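Side-chain contacts in dihydropteroate synthase (Stenotrophomonas maltophilia, PDB 7L6P), which probably catalyses the magnesium-dependent condensation of 4-aminobenzoate with 6-hydroxymethyl-7,8-dihydropterin diphosphate to 7,8-dihydropteroate, a step of folate biosynthesis: residues I108-K112 / P113-R117; D129-G132 / L133-G137; R181-A184 / A185-A188. One frame throughout, in Å; residues are numbered along the deposited sequence.

Contact 1 (I108-K112 / P113-R117). With IMD (imidazole), chain C.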
loop_
_atom_site.group_PDB
_atom_site.type_symbol
_atom_site.label_atom_id
_atom_site.label_comp_id
_atom_site.label_asym_id
_atom_site.label_seq_id
_atom_site.Cartn_x
_atom_site.Cartn_y
_atom_site.Cartn_z
ATOM N N ILE A 108 -25.711 -6.065 -6.460
ATOM C CA ILE A 108 -26.436 -6.680 -5.355
ATOM C C ILE A 108 -25.599 -7.817 -4.795
ATOM O O ILE A 108 -25.186 -8.732 -5.526
ATOM C CB ILE A 108 -27.828 -7.175 -5.777
ATOM C CG1 ILE A 108 -28.485 -7.886 -4.591
ATOM C CG2 ILE A 108 -27.754 -8.093 -6.982
ATOM C CD1 ILE A 108 -28.685 -6.985 -3.398
ATOM N N ASP A 109 -25.353 -7.753 -3.494
ATOM C CA ASP A 109 -24.560 -8.725 -2.752
ATOM C C ASP A 109 -25.541 -9.728 -2.146
ATOM O O ASP A 109 -26.101 -9.509 -1.072
ATOM C CB ASP A 109 -23.722 -7.980 -1.713
ATOM C CG ASP A 109 -22.844 -8.890 -0.875
ATOM O OD1 ASP A 109 -22.773 -10.101 -1.162
ATOM O OD2 ASP A 109 -22.206 -8.376 0.074
ATOM N N THR A 110 -25.775 -10.827 -2.862
ATOM C CA THR A 110 -26.749 -11.821 -2.432
ATOM C C THR A 110 -26.390 -13.184 -3.005
ATOM O O THR A 110 -25.654 -13.296 -3.987
ATOM C CB THR A 110 -28.172 -11.444 -2.862
ATOM O OG1 THR A 110 -29.118 -12.253 -2.166
ATOM C CG2 THR A 110 -28.354 -11.685 -4.337
ATOM N N PHE A 111 -26.913 -14.226 -2.364
ATOM C CA PHE A 111 -26.837 -15.579 -2.891
ATOM C C PHE A 111 -28.205 -16.132 -3.244
ATOM O O PHE A 111 -28.292 -17.261 -3.730
ATOM C CB PHE A 111 -26.134 -16.519 -1.895
ATOM C CG PHE A 111 -26.847 -16.673 -0.563
ATOM C CD1 PHE A 111 -27.819 -17.652 -0.385
ATOM C CD2 PHE A 111 -26.522 -15.852 0.516
ATOM C CE1 PHE A 111 -28.472 -17.807 0.838
ATOM C CE2 PHE A 111 -27.174 -16.000 1.749
ATOM C CZ PHE A 111 -28.147 -16.976 1.907
ATOM N N LYS A 112 -29.260 -15.359 -3.052
ATOM C CA LYS A 112 -30.628 -15.844 -3.131
ATOM C C LYS A 112 -31.263 -15.458 -4.453
ATOM O O LYS A 112 -31.206 -14.287 -4.838
ATOM C CB LYS A 112 -31.460 -15.281 -1.978
ATOM C CG LYS A 112 -30.932 -15.606 -0.575
ATOM C CD LYS A 112 -31.884 -15.114 0.522
ATOM C CE LYS A 112 -31.371 -15.481 1.905
ATOM N NZ LYS A 112 -30.342 -14.504 2.358
ATOM N N PRO A 113 -31.916 -16.396 -5.139
ATOM C CA PRO A 113 -32.481 -16.085 -6.463
ATOM C C PRO A 113 -33.513 -14.968 -6.453
ATOM O O PRO A 113 -33.478 -14.108 -7.339
ATOM C CB PRO A 113 -33.116 -17.419 -6.884
ATOM C CG PRO A 113 -32.503 -18.457 -6.005
ATOM C CD PRO A 113 -32.216 -17.775 -4.720
ATOM N N GLU A 114 -34.443 -14.965 -5.492
ATOM C CA GLU A 114 -35.457 -13.911 -5.441
ATOM C C GLU A 114 -34.823 -12.539 -5.277
ATOM O O GLU A 114 -35.270 -11.560 -5.886
ATOM C CB GLU A 114 -36.432 -14.135 -4.287
ATOM C CG GLU A 114 -37.085 -15.496 -4.207
ATOM C CD GLU A 114 -36.343 -16.453 -3.276
ATOM O OE1 GLU A 114 -35.092 -16.347 -3.164
ATOM O OE2 GLU A 114 -37.030 -17.289 -2.633
ATOM N N VAL A 115 -33.793 -12.439 -4.439
ATOM C CA VAL A 115 -33.149 -11.147 -4.239
ATOM C C VAL A 115 -32.459 -10.699 -5.516
ATOM O O VAL A 115 -32.456 -9.508 -5.846
ATOM C CB VAL A 115 -32.167 -11.217 -3.056
ATOM C CG1 VAL A 115 -31.501 -9.869 -2.834
ATOM C CG2 VAL A 115 -32.900 -11.651 -1.790
ATOM N N MET A 116 -31.897 -11.647 -6.273
ATOM C CA MET A 116 -31.253 -11.305 -7.537
ATOM C C MET A 116 -32.249 -10.695 -8.508
ATOM O O MET A 116 -32.005 -9.621 -9.069
ATOM C CB MET A 116 -30.604 -12.544 -8.149
ATOM C CG MET A 116 -29.396 -13.066 -7.399
ATOM S SD MET A 116 -28.836 -14.656 -8.036
ATOM C CE MET A 116 -27.560 -15.088 -6.862
ATOM N N ARG A 117 -33.386 -11.366 -8.709
ATOM C CA ARG A 117 -34.372 -10.894 -9.675
ATOM C C ARG A 117 -34.919 -9.532 -9.280
ATOM O O ARG A 117 -35.015 -8.620 -10.113
ATOM C CB ARG A 117 -35.511 -11.905 -9.804
ATOM C CG ARG A 117 -35.261 -13.010 -10.802
ATOM C CD ARG A 117 -36.512 -13.846 -10.975
ATOM N NE ARG A 117 -37.065 -14.231 -9.681
ATOM C CZ ARG A 117 -37.088 -15.470 -9.200
ATOM N NH1 ARG A 117 -36.656 -16.499 -9.916
ATOM N NH2 ARG A 117 -37.561 -15.682 -7.971
HETATM N N1 IMD C . -19.621 -10.293 -0.292
HETATM C C2 IMD C . -19.898 -10.721 -1.555
HETATM N N3 IMD C . -18.789 -11.283 -2.087
HETATM C C4 IMD C . -17.799 -11.194 -1.160
HETATM C C5 IMD C . -18.326 -10.576 -0.027
#
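Thr110 lies across Val115 where strand 106-109 of the TIM barrel gives way to helix 113-121, and the two branches of the threonine take different partners. Its hydroxyl is carried anti to the backbone N (chi1 -166°), which sets OG1 against the branch point of the valine, 3.3 Å from Val115 CB. The methyl CG2 turns instead to the next residue of the helix and rests on the side of the methionine chain, Thr110 CG2 to Met116 CG being 3.5 Å. From there Met116 runs on extended, so that its terminal CE arrives beside the backbone of Phe111, 3.8 Å from Phe111 C. Val115 also uses CG1 against the end of the strand: Ile108 meets it at about a right angle, with Ile108 CG1 4.0 Å from Val115 CG1. The other valine methyl, Val115 CG2, touches Lys112 CB at 3.9 Å.

OG1 of Thr110 has polar work as well. It accepts the backbone N-H of Lys112 in an almost straight bond of 3.2 Å (170°), which makes an ST turn, and it is hydrogen-bonded to Glu87 of helix 84-101. Lys112 occupies the N-cap position, and its carbonyl O opens the helix by accepting from Met116 N at 3.1 Å. The lysine side chain leads away from the helix to salt bridges with Glu87 and Glu73.

On the other side of the strand end, Asp109 OD2 receives a weak hydrogen bond from N1 of the bound imidazole and forms a salt bridge with Arg269. Glu87 thus serves both the threonine hydroxyl and the lysine ammonium, one carboxylate oxygen to each, which fixes the rotation of Thr110; together with Glu73 it would be expected to offset the charge of Lys112 in this largely buried strand-to-helix connection.

Contact 2 (D129-G132 / L133-G137)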
loop_
_atom_site.group_PDB
_atom_site.type_symbol
_atom_site.label_atom_id
_atom_site.label_comp_id
_atom_site.label_asym_id
_atom_site.label_seq_id
_atom_site.Cartn_x
_atom_site.Cartn_y
_atom_site.Cartn_z
ATOM N N ASP A 129 -22.003 -12.870 -5.787
ATOM C CA ASP A 129 -22.535 -14.052 -5.098
ATOM C C ASP A 129 -21.437 -14.794 -4.339
ATOM O O ASP A 129 -20.560 -15.414 -4.954
ATOM C CB ASP A 129 -23.215 -14.989 -6.096
ATOM C CG ASP A 129 -23.804 -16.239 -5.425
ATOM O OD1 ASP A 129 -23.834 -16.344 -4.170
ATOM O OD2 ASP A 129 -24.244 -17.126 -6.168
ATOM N N ILE A 130 -21.519 -14.780 -3.002
ATOM C CA ILE A 130 -20.555 -15.523 -2.189
ATOM C C ILE A 130 -20.645 -17.033 -2.432
ATOM O O ILE A 130 -19.675 -17.759 -2.183
ATOM C CB ILE A 130 -20.748 -15.234 -0.682
ATOM C CG1 ILE A 130 -22.128 -15.683 -0.198
ATOM C CG2 ILE A 130 -20.538 -13.766 -0.353
ATOM C CD1 ILE A 130 -22.211 -15.788 1.337
ATOM N N TYR A 131 -21.805 -17.536 -2.869
ATOM C CA TYR A 131 -22.052 -18.972 -3.000
ATOM C C TYR A 131 -21.773 -19.513 -4.396
ATOM O O TYR A 131 -21.978 -20.715 -4.631
ATOM C CB TYR A 131 -23.499 -19.317 -2.613
ATOM C CG TYR A 131 -23.680 -20.721 -2.058
ATOM C CD1 TYR A 131 -22.594 -21.440 -1.564
ATOM C CD2 TYR A 131 -24.933 -21.337 -2.046
ATOM C CE1 TYR A 131 -22.754 -22.730 -1.050
ATOM C CE2 TYR A 131 -25.101 -22.638 -1.545
ATOM C CZ TYR A 131 -24.004 -23.325 -1.043
ATOM O OH TYR A 131 -24.147 -24.603 -0.536
ATOM N N GLY A 132 -21.395 -18.659 -5.339
ATOM C CA GLY A 132 -21.072 -19.122 -6.683
ATOM C C GLY A 132 -22.252 -19.678 -7.443
ATOM O O GLY A 132 -22.105 -20.689 -8.144
ATOM N N LEU A 133 -23.420 -19.046 -7.321
ATOM C CA LEU A 133 -24.653 -19.509 -7.956
ATOM C C LEU A 133 -25.014 -20.941 -7.553
ATOM O O LEU A 133 -25.689 -21.634 -8.306
ATOM C CB LEU A 133 -24.580 -19.390 -9.491
ATOM C CG LEU A 133 -24.314 -17.994 -10.078
ATOM C CD1 LEU A 133 -24.239 -18.005 -11.596
ATOM C CD2 LEU A 133 -25.366 -16.988 -9.615
ATOM N N ARG A 134 -24.535 -21.429 -6.406
ATOM C CA ARG A 134 -24.874 -22.778 -5.981
ATOM C C ARG A 134 -26.179 -22.861 -5.210
ATOM O O ARG A 134 -26.639 -23.963 -4.941
ATOM C CB ARG A 134 -23.761 -23.375 -5.116
ATOM C CG ARG A 134 -22.613 -23.975 -5.900
ATOM C CD ARG A 134 -21.593 -24.546 -4.945
ATOM N NE ARG A 134 -20.975 -23.517 -4.103
ATOM C CZ ARG A 134 -20.133 -23.782 -3.114
ATOM N NH1 ARG A 134 -19.824 -25.024 -2.790
ATOM N NH2 ARG A 134 -19.594 -22.777 -2.424
ATOM N N GLN A 135 -26.770 -21.745 -4.816
ATOM C CA GLN A 135 -28.050 -21.819 -4.132
ATOM C C GLN A 135 -29.101 -22.304 -5.112
ATOM O O GLN A 135 -29.041 -22.002 -6.302
ATOM C CB GLN A 135 -28.430 -20.453 -3.553
ATOM C CG GLN A 135 -29.596 -20.461 -2.573
ATOM C CD GLN A 135 -29.325 -21.316 -1.359
ATOM O OE1 GLN A 135 -28.307 -21.160 -0.694
ATOM N NE2 GLN A 135 -30.223 -22.247 -1.080
ATOM N N GLU A 136 -30.075 -23.062 -4.607
ATOM C CA GLU A 136 -31.084 -23.675 -5.466
ATOM C C GLU A 136 -31.789 -22.603 -6.292
ATOM O O GLU A 136 -32.308 -21.634 -5.735
ATOM C CB GLU A 136 -32.086 -24.441 -4.596
ATOM C CG GLU A 136 -33.122 -25.222 -5.352
ATOM C CD GLU A 136 -32.513 -26.379 -6.127
ATOM O OE1 GLU A 136 -31.531 -26.983 -5.626
ATOM O OE2 GLU A 136 -33.007 -26.668 -7.244
ATOM N N GLY A 137 -31.770 -22.748 -7.624
ATOM C CA GLY A 137 -32.373 -21.768 -8.519
ATOM C C GLY A 137 -31.512 -20.564 -8.874
ATOM O O GLY A 137 -31.924 -19.748 -9.707
#
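Tyr131 and Arg134 are the ends of a type I' beta turn that follows directly on a type I turn from Asp129 to Gly132, so the chain leaving barrel strand 126-129 folds back twice before helix 138-145. Gly132 and Leu133, the central pair of the second turn, both have positive phi. Tyr131 O accepts from Arg134 N at 3.2 Å and from Arg134 NE at 3.0 Å, the two donors reaching it from opposite faces of its carbonyl plane. The second bond is nearly straight (171°) and lies in the guanidinium plane, which holds that group in place.

Asp129 spans both turns: OD1 accepts from Tyr131 N at 2.7 Å in an Asx turn, while OD2 takes the N-H of Leu133 in a bond that is modelled as very short. Leu133 itself packs on Leu139 and Ala142 of helix 138-145.

The Tyr131 and Arg134 side chains cross at about a right angle. The guanidinium is inclined 45° to the ring, with Arg134 NH2 3.4 Å from Tyr131 CE1. A CH-pi contact completes the pair: Arg134 CB sits over the ring centre, 3.8 Å from the Tyr131 centroid.

Contact 3 (R181-A184 / A185-A188)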
loop_
_atom_site.group_PDB
_atom_site.type_symbol
_atom_site.label_atom_id
_atom_site.label_comp_id
_atom_site.label_asym_id
_atom_site.label_seq_id
_atom_site.Cartn_x
_atom_site.Cartn_y
_atom_site.Cartn_z
ATOM N N ARG A 181 -17.757 -23.955 -11.784
ATOM C CA ARG A 181 -18.809 -22.946 -11.734
ATOM C C ARG A 181 -18.914 -22.205 -13.062
ATOM O O ARG A 181 -20.018 -21.867 -13.499
ATOM C CB ARG A 181 -18.543 -21.963 -10.586
ATOM C CG ARG A 181 -18.402 -22.593 -9.216
ATOM C CD ARG A 181 -19.510 -23.596 -8.943
ATOM N NE ARG A 181 -20.835 -23.003 -9.085
ATOM C CZ ARG A 181 -21.919 -23.687 -9.444
ATOM N NH1 ARG A 181 -21.869 -24.986 -9.690
ATOM N NH2 ARG A 181 -23.081 -23.048 -9.573
ATOM N N LEU A 182 -17.776 -21.921 -13.709
ATOM C CA LEU A 182 -17.824 -21.286 -15.024
ATOM C C LEU A 182 -18.491 -22.198 -16.047
ATOM O O LEU A 182 -19.350 -21.751 -16.813
ATOM C CB LEU A 182 -16.418 -20.887 -15.487
ATOM C CG LEU A 182 -15.739 -19.685 -14.781
ATOM C CD1 LEU A 182 -14.225 -19.671 -15.006
ATOM C CD2 LEU A 182 -16.339 -18.360 -15.233
ATOM N N PHE A 183 -18.146 -23.493 -16.047
ATOM C CA PHE A 183 -18.798 -24.415 -16.975
ATOM C C PHE A 183 -20.287 -24.534 -16.696
ATOM O O PHE A 183 -21.094 -24.555 -17.628
ATOM C CB PHE A 183 -18.161 -25.799 -16.951
ATOM C CG PHE A 183 -18.850 -26.768 -17.870
ATOM C CD1 PHE A 183 -18.575 -26.756 -19.232
ATOM C CD2 PHE A 183 -19.779 -27.680 -17.381
ATOM C CE1 PHE A 183 -19.211 -27.622 -20.100
ATOM C CE2 PHE A 183 -20.419 -28.547 -18.218
ATOM C CZ PHE A 183 -20.135 -28.531 -19.605
ATOM N N ALA A 184 -20.671 -24.655 -15.425
ATOM C CA ALA A 184 -22.094 -24.723 -15.114
ATOM C C ALA A 184 -22.799 -23.448 -15.563
ATOM O O ALA A 184 -23.896 -23.501 -16.131
ATOM C CB ALA A 184 -22.298 -24.969 -13.616
ATOM N N ALA A 185 -22.170 -22.289 -15.343
ATOM C CA ALA A 185 -22.732 -21.049 -15.867
ATOM C C ALA A 185 -22.795 -21.084 -17.391
ATOM O O ALA A 185 -23.786 -20.647 -17.991
ATOM C CB ALA A 185 -21.910 -19.860 -15.384
ATOM N N GLU A 186 -21.732 -21.575 -18.033
ATOM C CA GLU A 186 -21.743 -21.732 -19.481
ATOM C C GLU A 186 -22.947 -22.572 -19.916
ATOM O O GLU A 186 -23.684 -22.192 -20.831
ATOM C CB GLU A 186 -20.436 -22.386 -19.950
ATOM C CG GLU A 186 -20.391 -22.663 -21.479
ATOM C CD GLU A 186 -19.103 -23.364 -21.986
ATOM O OE1 GLU A 186 -18.101 -23.508 -21.235
ATOM O OE2 GLU A 186 -19.089 -23.760 -23.187
ATOM N N MET A 187 -23.191 -23.698 -19.233
ATOM C CA MET A 187 -24.332 -24.544 -19.593
ATOM C C MET A 187 -25.668 -23.863 -19.321
ATOM O O MET A 187 -26.653 -24.146 -20.014
ATOM C CB MET A 187 -24.279 -25.894 -18.872
ATOM C CG MET A 187 -23.265 -26.849 -19.439
ATOM S SD MET A 187 -23.453 -27.003 -21.245
ATOM C CE MET A 187 -21.909 -26.206 -21.676
ATOM N N ALA A 188 -25.738 -22.990 -18.322
ATOM C CA ALA A 188 -26.981 -22.286 -18.036
ATOM C C ALA A 188 -27.267 -21.148 -19.016
ATOM O O ALA A 188 -28.342 -20.542 -18.944
ATOM C CB ALA A 188 -26.951 -21.755 -16.597
#
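Arg181 begins the contact by accepting, at its carbonyl O, the N-H of Ala185 (2.9 Å from Arg181 O to Ala185 N), the first of four successive i to i+4 bonds in the last turns of alpha-helix 170-188. Its side chain turns away from these turns, toward the loop after strand 126-129, where NE donates to the carbonyl O of Gly132. The methyl group of Ala185 lies close to the backbone of the preceding turn, with CB 3.3 Å from Arg181 O.

Leu182 continues the pattern: its carbonyl O takes the N-H of Glu186, with 2.7 Å between Leu182 O and Glu186 N. The leucine side chain also leads away, packing on Leu151 and Leu195 of the neighbouring barrel strands, so this face of the helix covers the sheet.

Phe183 stands on the outer face and makes the main side-chain contact. Its carbonyl O is bonded to Met187 N, and its ring packs against the methionine one turn on. The ring is swung anti to the backbone N (chi1 178°), which carries it along the helix toward Met187. The methionine folds back at chi2 and chi3 and meets the aromatic ring twice: CG lies over one face, 3.5 Å from Phe183 CE2, and the terminal CE comes within 3.4 Å of Phe183 CE1. Between them the sulfur makes an oblique Met-aromatic contact, SD being 4.7 Å from the ring centroid. Glu186, fully extended, passes obliquely beside the same ring, its OE1 3.8 Å from Phe183 CD1.

Ala184 faces the neighbouring helix 138-145, touching Leu139, as does Ala188. The fourth of the backbone bonds joins Ala184 O to Ala188 N at 2.9 Å.

Overall arrangement
The three contacts follow one another along the chain, from the end of a TIM-barrel strand to the outer helices. Contacts 1 and 2, with centres about 9 Å apart, lie at the ends of the adjacent strands 106-109 and 126-129 and meet directly: Phe111 CB lies 3.2 Å from Asp129 OD1, and Pro113 CG 3.2 Å from Glu136 O. Contact 2 in turn touches contact 3, centres about 12 Å apart, where Arg134 CG packs 3.6 Å from Arg181 CZ. Contacts 1 and 3 do not touch, their nearest atoms being about 10 Å apart. Contact 1 reaches the imidazole in the active site, through Asp109, whereas contact 3 belongs to the outer helical layer.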